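Local coordinates for transcriptional protein SWT1 (Saccharomyces cerevisiae, PDB 4PQZ), which probably acts as a transcriptional activator and has RNA endonuclease activity as a whole protein, this chain being its C-terminal HEPN domain, at residues T120-N123 against D124-F128; S150-K153 against Q154-E157. All blocks are in the same frame, centred on the assembly; numbering follows the deposited sequence.

Contact 1 (T120-N123 against D124-F128)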
ATOM      1  N   THR A 120       5.571   3.553 -15.665  1.00 82.38           N
ATOM      2  CA  THR A 120       5.832   4.225 -16.936  1.00 77.03           C
ATOM      3  C   THR A 120       5.260   3.470 -18.137  1.00 75.34           C
ATOM      4  O   THR A 120       5.278   3.977 -19.256  1.00 76.92           O
ATOM      5  CB  THR A 120       7.342   4.476 -17.160  1.00 71.65           C
ATOM      6  OG1 THR A 120       8.050   3.226 -17.173  1.00 72.04           O
ATOM      7  CG2 THR A 120       7.899   5.365 -16.061  1.00 66.41           C
ATOM      8  N   ASN A 121       4.753   2.262 -17.901  1.00 76.47           N
ATOM      9  CA  ASN A 121       4.069   1.498 -18.951  1.00 77.83           C
ATOM     10  C   ASN A 121       2.881   0.700 -18.413  1.00 76.15           C
ATOM     11  O   ASN A 121       2.687   0.617 -17.197  1.00 69.04           O
ATOM     12  CB  ASN A 121       5.045   0.587 -19.708  1.00 76.39           C
ATOM     13  CG  ASN A 121       5.767  -0.396 -18.800  1.00 71.85           C
ATOM     14  OD1 ASN A 121       5.165  -1.324 -18.274  1.00 70.26           O
ATOM     15  ND2 ASN A 121       7.072  -0.205 -18.637  1.00 73.66           N
ATOM     16  N   LEU A 122       2.088   0.118 -19.310  1.00 64.39           N
ATOM     17  CA  LEU A 122       0.846  -0.544 -18.902  1.00 61.03           C
ATOM     18  C   LEU A 122       1.107  -1.811 -18.106  1.00 49.28           C
ATOM     19  O   LEU A 122       0.421  -2.091 -17.121  1.00 55.46           O
ATOM     20  CB  LEU A 122      -0.066  -0.856 -20.105  1.00 75.35           C
ATOM     21  CG  LEU A 122      -1.440  -1.441 -19.720  1.00 79.53           C
ATOM     22  CD1 LEU A 122      -2.254  -0.432 -18.908  1.00 83.22           C
ATOM     23  CD2 LEU A 122      -2.248  -1.947 -20.935  1.00 66.11           C
ATOM     24  N   ASN A 123       2.097  -2.580 -18.542  1.00 55.13           N
ATOM     25  CA  ASN A 123       2.515  -3.767 -17.810  1.00 57.69           C
ATOM     26  C   ASN A 123       2.903  -3.428 -16.350  1.00 59.12           C
ATOM     27  O   ASN A 123       2.439  -4.070 -15.401  1.00 59.47           O
ATOM     28  CB  ASN A 123       3.669  -4.455 -18.545  1.00 50.98           C
ATOM     29  CG  ASN A 123       4.283  -5.594 -17.737  1.00 70.19           C
ATOM     30  OD1 ASN A 123       3.564  -6.402 -17.135  1.00 63.38           O
ATOM     31  ND2 ASN A 123       5.627  -5.656 -17.709  1.00 58.34           N
ATOM     32  N   ASP A 124       3.732  -2.396 -16.192  1.00 62.58           N
ATOM     33  CA  ASP A 124       4.209  -1.949 -14.884  1.00 58.72           C
ATOM     34  C   ASP A 124       3.061  -1.436 -14.020  1.00 55.39           C
ATOM     35  O   ASP A 124       3.049  -1.647 -12.807  1.00 46.32           O
ATOM     36  CB  ASP A 124       5.274  -0.858 -15.041  1.00 61.42           C
ATOM     37  CG  ASP A 124       6.632  -1.411 -15.460  1.00 66.58           C
ATOM     38  OD1 ASP A 124       6.712  -2.608 -15.806  1.00 69.02           O
ATOM     39  OD2 ASP A 124       7.619  -0.641 -15.442  1.00 61.85           O
ATOM     40  N   LEU A 125       2.093  -0.779 -14.659  1.00 67.48           N
ATOM     41  CA  LEU A 125       0.912  -0.258 -13.969  1.00 61.74           C
ATOM     42  C   LEU A 125       0.011  -1.374 -13.451  1.00 64.17           C
ATOM     43  O   LEU A 125      -0.528  -1.280 -12.353  1.00 68.12           O
ATOM     44  CB  LEU A 125       0.131   0.698 -14.873  1.00 52.04           C
ATOM     45  CG  LEU A 125      -1.101   1.383 -14.264  1.00 69.08           C
ATOM     46  CD1 LEU A 125      -0.770   2.062 -12.931  1.00 70.28           C
ATOM     47  CD2 LEU A 125      -1.722   2.381 -15.245  1.00 78.24           C
ATOM     48  N   ARG A 126      -0.138  -2.437 -14.237  1.00 55.46           N
ATOM     49  CA  ARG A 126      -0.908  -3.595 -13.797  1.00 50.15           C
ATOM     50  C   ARG A 126      -0.168  -4.332 -12.695  1.00 51.91           C
ATOM     51  O   ARG A 126      -0.769  -4.753 -11.705  1.00 60.34           O
ATOM     52  CB  ARG A 126      -1.201  -4.542 -14.969  1.00 49.86           C
ATOM     53  CG  ARG A 126      -1.997  -3.878 -16.072  1.00 52.72           C
ATOM     54  CD  ARG A 126      -2.548  -4.886 -17.052  1.00 60.53           C
ATOM     55  NE  ARG A 126      -3.820  -4.429 -17.608  1.00 67.73           N
ATOM     56  CZ  ARG A 126      -5.006  -4.658 -17.041  1.00 77.43           C
ATOM     57  NH1 ARG A 126      -5.091  -5.338 -15.904  1.00 71.91           N
ATOM     58  NH2 ARG A 126      -6.114  -4.207 -17.614  1.00 90.10           N
ATOM     59  N   THR A 127       1.138  -4.484 -12.878  1.00 53.57           N
ATOM     60  CA  THR A 127       1.991  -5.129 -11.876  1.00 52.96           C
ATOM     61  C   THR A 127       1.945  -4.368 -10.550  1.00 48.99           C
ATOM     62  O   THR A 127       1.828  -4.970  -9.485  1.00 35.83           O
ATOM     63  CB  THR A 127       3.453  -5.258 -12.371  1.00 48.52           C
ATOM     64  OG1 THR A 127       3.498  -6.187 -13.461  1.00 49.35           O
ATOM     65  CG2 THR A 127       4.371  -5.760 -11.256  1.00 46.44           C
ATOM     66  N   PHE A 128       2.005  -3.042 -10.642  1.00 52.65           N
ATOM     67  CA  PHE A 128       1.944  -2.163  -9.487  1.00 45.28           C
ATOM     68  C   PHE A 128       0.611  -2.315  -8.769  1.00 47.98           C
ATOM     69  O   PHE A 128       0.569  -2.651  -7.582  1.00 53.69           O
ATOM     70  CB  PHE A 128       2.155  -0.697  -9.914  1.00 39.30           C
ATOM     71  CG  PHE A 128       2.137   0.280  -8.767  1.00 51.00           C
ATOM     72  CD1 PHE A 128       3.281   0.505  -8.013  1.00 47.28           C
ATOM     73  CD2 PHE A 128       0.968   0.968  -8.433  1.00 47.43           C
ATOM     74  CE1 PHE A 128       3.267   1.408  -6.937  1.00 46.25           C
ATOM     75  CE2 PHE A 128       0.943   1.859  -7.369  1.00 53.58           C
ATOM     76  CZ  PHE A 128       2.097   2.083  -6.624  1.00 61.97           C
TER
HETATM   77  O   HOH W   1       7.878  -3.420 -18.263  1.00 59.38           O

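Contact 2 (S150-K153 against Q154-E157)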
ATOM      1  N   SER A 150     -14.785   0.768   1.766  1.00 61.14           N
ATOM      2  CA  SER A 150     -14.127   1.926   1.181  1.00 58.22           C
ATOM      3  C   SER A 150     -12.892   1.529   0.359  1.00 67.70           C
ATOM      4  O   SER A 150     -12.571   2.173  -0.643  1.00 70.16           O
ATOM      5  CB  SER A 150     -13.771   2.922   2.292  1.00 73.13           C
ATOM      6  OG  SER A 150     -12.883   3.926   1.844  1.00 86.39           O
ATOM      7  N   LEU A 151     -12.212   0.459   0.767  1.00 59.27           N
ATOM      8  CA  LEU A 151     -11.048  -0.017   0.027  1.00 54.64           C
ATOM      9  C   LEU A 151     -11.455  -0.720  -1.265  1.00 50.31           C
ATOM     10  O   LEU A 151     -10.834  -0.515  -2.300  1.00 52.83           O
ATOM     11  CB  LEU A 151     -10.168  -0.938   0.888  1.00 59.32           C
ATOM     12  CG  LEU A 151      -8.917  -1.469   0.167  1.00 58.66           C
ATOM     13  CD1 LEU A 151      -7.908  -0.345  -0.045  1.00 48.15           C
ATOM     14  CD2 LEU A 151      -8.283  -2.681   0.869  1.00 47.33           C
ATOM     15  N   GLU A 152     -12.492  -1.552  -1.192  1.00 64.51           N
ATOM     16  CA  GLU A 152     -13.082  -2.213  -2.369  1.00 67.53           C
ATOM     17  C   GLU A 152     -13.530  -1.208  -3.436  1.00 60.34           C
ATOM     18  O   GLU A 152     -13.251  -1.368  -4.623  1.00 55.13           O
ATOM     19  CB  GLU A 152     -14.275  -3.094  -1.959  1.00 53.37           C
ATOM     20  CG  GLU A 152     -13.898  -4.378  -1.227  1.00 48.80           C
ATOM     21  CD  GLU A 152     -12.881  -5.195  -1.994  1.00 59.24           C
ATOM     22  OE1 GLU A 152     -13.253  -5.811  -3.017  1.00 59.45           O
ATOM     23  OE2 GLU A 152     -11.706  -5.216  -1.580  1.00 66.81           O
ATOM     24  N   LYS A 153     -14.225  -0.170  -2.990  1.00 52.25           N
ATOM     25  CA  LYS A 153     -14.665   0.899  -3.868  1.00 56.51           C
ATOM     26  C   LYS A 153     -13.491   1.569  -4.581  1.00 55.90           C
ATOM     27  O   LYS A 153     -13.568   1.896  -5.761  1.00 72.20           O
ATOM     28  CB  LYS A 153     -15.473   1.931  -3.076  1.00 60.54           C
ATOM     29  CG  LYS A 153     -15.786   3.196  -3.842  1.00 73.69           C
ATOM     30  CD  LYS A 153     -16.312   4.288  -2.922  1.00 75.57           C
ATOM     31  CE  LYS A 153     -16.084   5.674  -3.526  1.00 92.06           C
ATOM     32  NZ  LYS A 153     -16.652   5.828  -4.900  1.00 98.13           N
ATOM     33  N   GLN A 154     -12.397   1.765  -3.861  1.00 60.87           N
ATOM     34  CA  GLN A 154     -11.237   2.444  -4.423  1.00 66.82           C
ATOM     35  C   GLN A 154     -10.480   1.547  -5.413  1.00 59.40           C
ATOM     36  O   GLN A 154      -9.998   2.012  -6.450  1.00 59.35           O
ATOM     37  CB  GLN A 154     -10.318   2.913  -3.299  1.00 70.50           C
ATOM     38  CG  GLN A 154      -9.781   4.318  -3.476  1.00 86.15           C
ATOM     39  CD  GLN A 154      -8.986   4.770  -2.272  1.00105.04           C
ATOM     40  OE1 GLN A 154      -9.184   4.272  -1.161  1.00105.31           O
ATOM     41  NE2 GLN A 154      -8.070   5.710  -2.485  1.00114.29           N
ATOM     42  N   ILE A 155     -10.400   0.260  -5.078  1.00 57.38           N
ATOM     43  CA  ILE A 155      -9.809  -0.788  -5.918  1.00 55.07           C
ATOM     44  C   ILE A 155     -10.566  -0.941  -7.246  1.00 57.74           C
ATOM     45  O   ILE A 155      -9.954  -1.109  -8.304  1.00 71.44           O
ATOM     46  CB  ILE A 155      -9.772  -2.158  -5.154  1.00 50.27           C
ATOM     47  CG1 ILE A 155      -8.714  -2.142  -4.036  1.00 49.31           C
ATOM     48  CG2 ILE A 155      -9.555  -3.328  -6.107  1.00 45.79           C
ATOM     49  CD1 ILE A 155      -8.623  -3.453  -3.218  1.00 36.46           C
ATOM     50  N   HIS A 156     -11.891  -0.873  -7.183  1.00 59.92           N
ATOM     51  CA  HIS A 156     -12.735  -0.981  -8.377  1.00 60.40           C
ATOM     52  C   HIS A 156     -12.437   0.170  -9.337  1.00 61.95           C
ATOM     53  O   HIS A 156     -12.204  -0.049 -10.527  1.00 53.02           O
ATOM     54  CB  HIS A 156     -14.226  -1.004  -8.009  1.00 56.44           C
ATOM     55  CG  HIS A 156     -15.145  -1.005  -9.198  1.00 81.69           C
ATOM     56  ND1 HIS A 156     -15.582  -2.165  -9.810  1.00 80.43           N
ATOM     57  CD2 HIS A 156     -15.708   0.017  -9.893  1.00 78.05           C
ATOM     58  CE1 HIS A 156     -16.371  -1.858 -10.821  1.00 81.22           C
ATOM     59  NE2 HIS A 156     -16.462  -0.540 -10.898  1.00 81.41           N
ATOM     60  N   GLU A 157     -12.418   1.391  -8.809  1.00 55.85           N
ATOM     61  CA  GLU A 157     -12.043   2.557  -9.606  1.00 60.51           C
ATOM     62  C   GLU A 157     -10.644   2.441 -10.231  1.00 76.22           C
ATOM     63  O   GLU A 157     -10.426   2.884 -11.359  1.00 82.10           O
ATOM     64  CB  GLU A 157     -12.132   3.834  -8.770  1.00 60.37           C
ATOM     65  CG  GLU A 157     -13.470   4.063  -8.110  1.00 79.90           C
ATOM     66  CD  GLU A 157     -13.535   5.410  -7.427  1.00101.41           C
ATOM     67  OE1 GLU A 157     -12.986   6.381  -7.992  1.00112.59           O
ATOM     68  OE2 GLU A 157     -14.121   5.498  -6.325  1.00107.20           O
TER
HETATM   69  O   HOH W   2      -9.741   3.718   2.014  1.00 59.02           O

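Contact 1 (T120-N123 against D124-F128)
N121 caps the start of helix 122-139 through D124, a local N-cap contact in the all-helical HEPN fold of this C-terminal domain. The side-chain OD1 of N121 accepts from the backbone N of D124 at 2.7 Å, in a nearly straight bond. The donor is tilted 29° from the plane of the amide. With chi1 at 58°, the N121 amide is folded back over the first turn, where this N-H points. The D124 carboxylate crosses that amide at a slant, their planes 56° apart, and CG of D124 is 3.2 Å from OD1 of N121. A water ties the group together: it donates to OD1 of D124 (2.8 Å), accepts from ND2 of N123 and takes a weak bond from ND2 of N121.

Backbone bonds begin with N of L125 to O of N121. L125 is buried and packs on P119, F35 and I162. CG of R126 rests 3.2 Å from O of L122. Its guanidinium, with NH2 hydrogen-bonded to OD1 of N163, lies oblique to CG of L122. One turn on from N123, T127 points its OG1 back toward the same carbonyl that its backbone N uses: N of T127 is 2.9 Å from O of N123.

Contact 2 (S150-K153 against Q154-E157)
L151 and I155 meet one turn apart on helix 145-163, on the face of this amphipathic helix that is turned to the rest of the HEPN domain. This is the tightly packed part. CG of L151 is 3.9 Å from CD1 of I155, and the two side chains cross at a slant. CG1 of I155 also lies against the backbone, 3.2 Å from O of L151. That oxygen takes the N-H of I155 as well, at 2.9 Å. The chain of I155 starts beside its backbone N (chi1 -72°) and runs on extended, which carries CD1 back toward the preceding turn. E152 lies alongside I155. Its chain bends at chi2 and brings OE2 to 3.9 Å from CD1 of I155. The same OE2 is hydrogen-bonded to H137, so the carboxylate has a polar partner beside its apolar neighbour.

The looser, solvent side carries polar side chains. K153 and E157 form an i to i+4 salt bridge, with NZ of K153 2.9 Å from OE2 of E157. The ammonium group meets OE2 on the anti side of the carboxylate, 32° out of its plane. The lysine chain is stretched until its last torsion, where a bend swings NZ over to the acid. CG of E157 rests 3.2 Å from O of K153. At the border between the two sides, a water joins S150 and Q154, donating to OE1 of Q154 at 3.3 Å.

Helical i to i+4 backbone bonds run under both parts, such as N of Q154 to O of S150. In the fold, L151 packs on L136 and H137 of helix 122-139, and I155 on E133 and H137. Towards helix 35-62, L151 touches T49, and Q154 touches Q45 and T49.

Contacts 1 and 2 sit on consecutive helices, 122-139 and 145-163, and follow one another along the chain. Their centres are about 18 Å apart and their nearest atoms about 10 Å apart, so they do not touch. Contact 1 is a helix start at the surface; contact 2 lies within a helix and is partly buried. The two helices meet at both places. Beside contact 1, R126 and L125 reach I162, near the end of helix 145-163. Beside contact 2, both L151 and I155 reach H137, further along helix 122-139. This pattern fits an antiparallel helix pair, and helix 35-62 touches residues of both contacts.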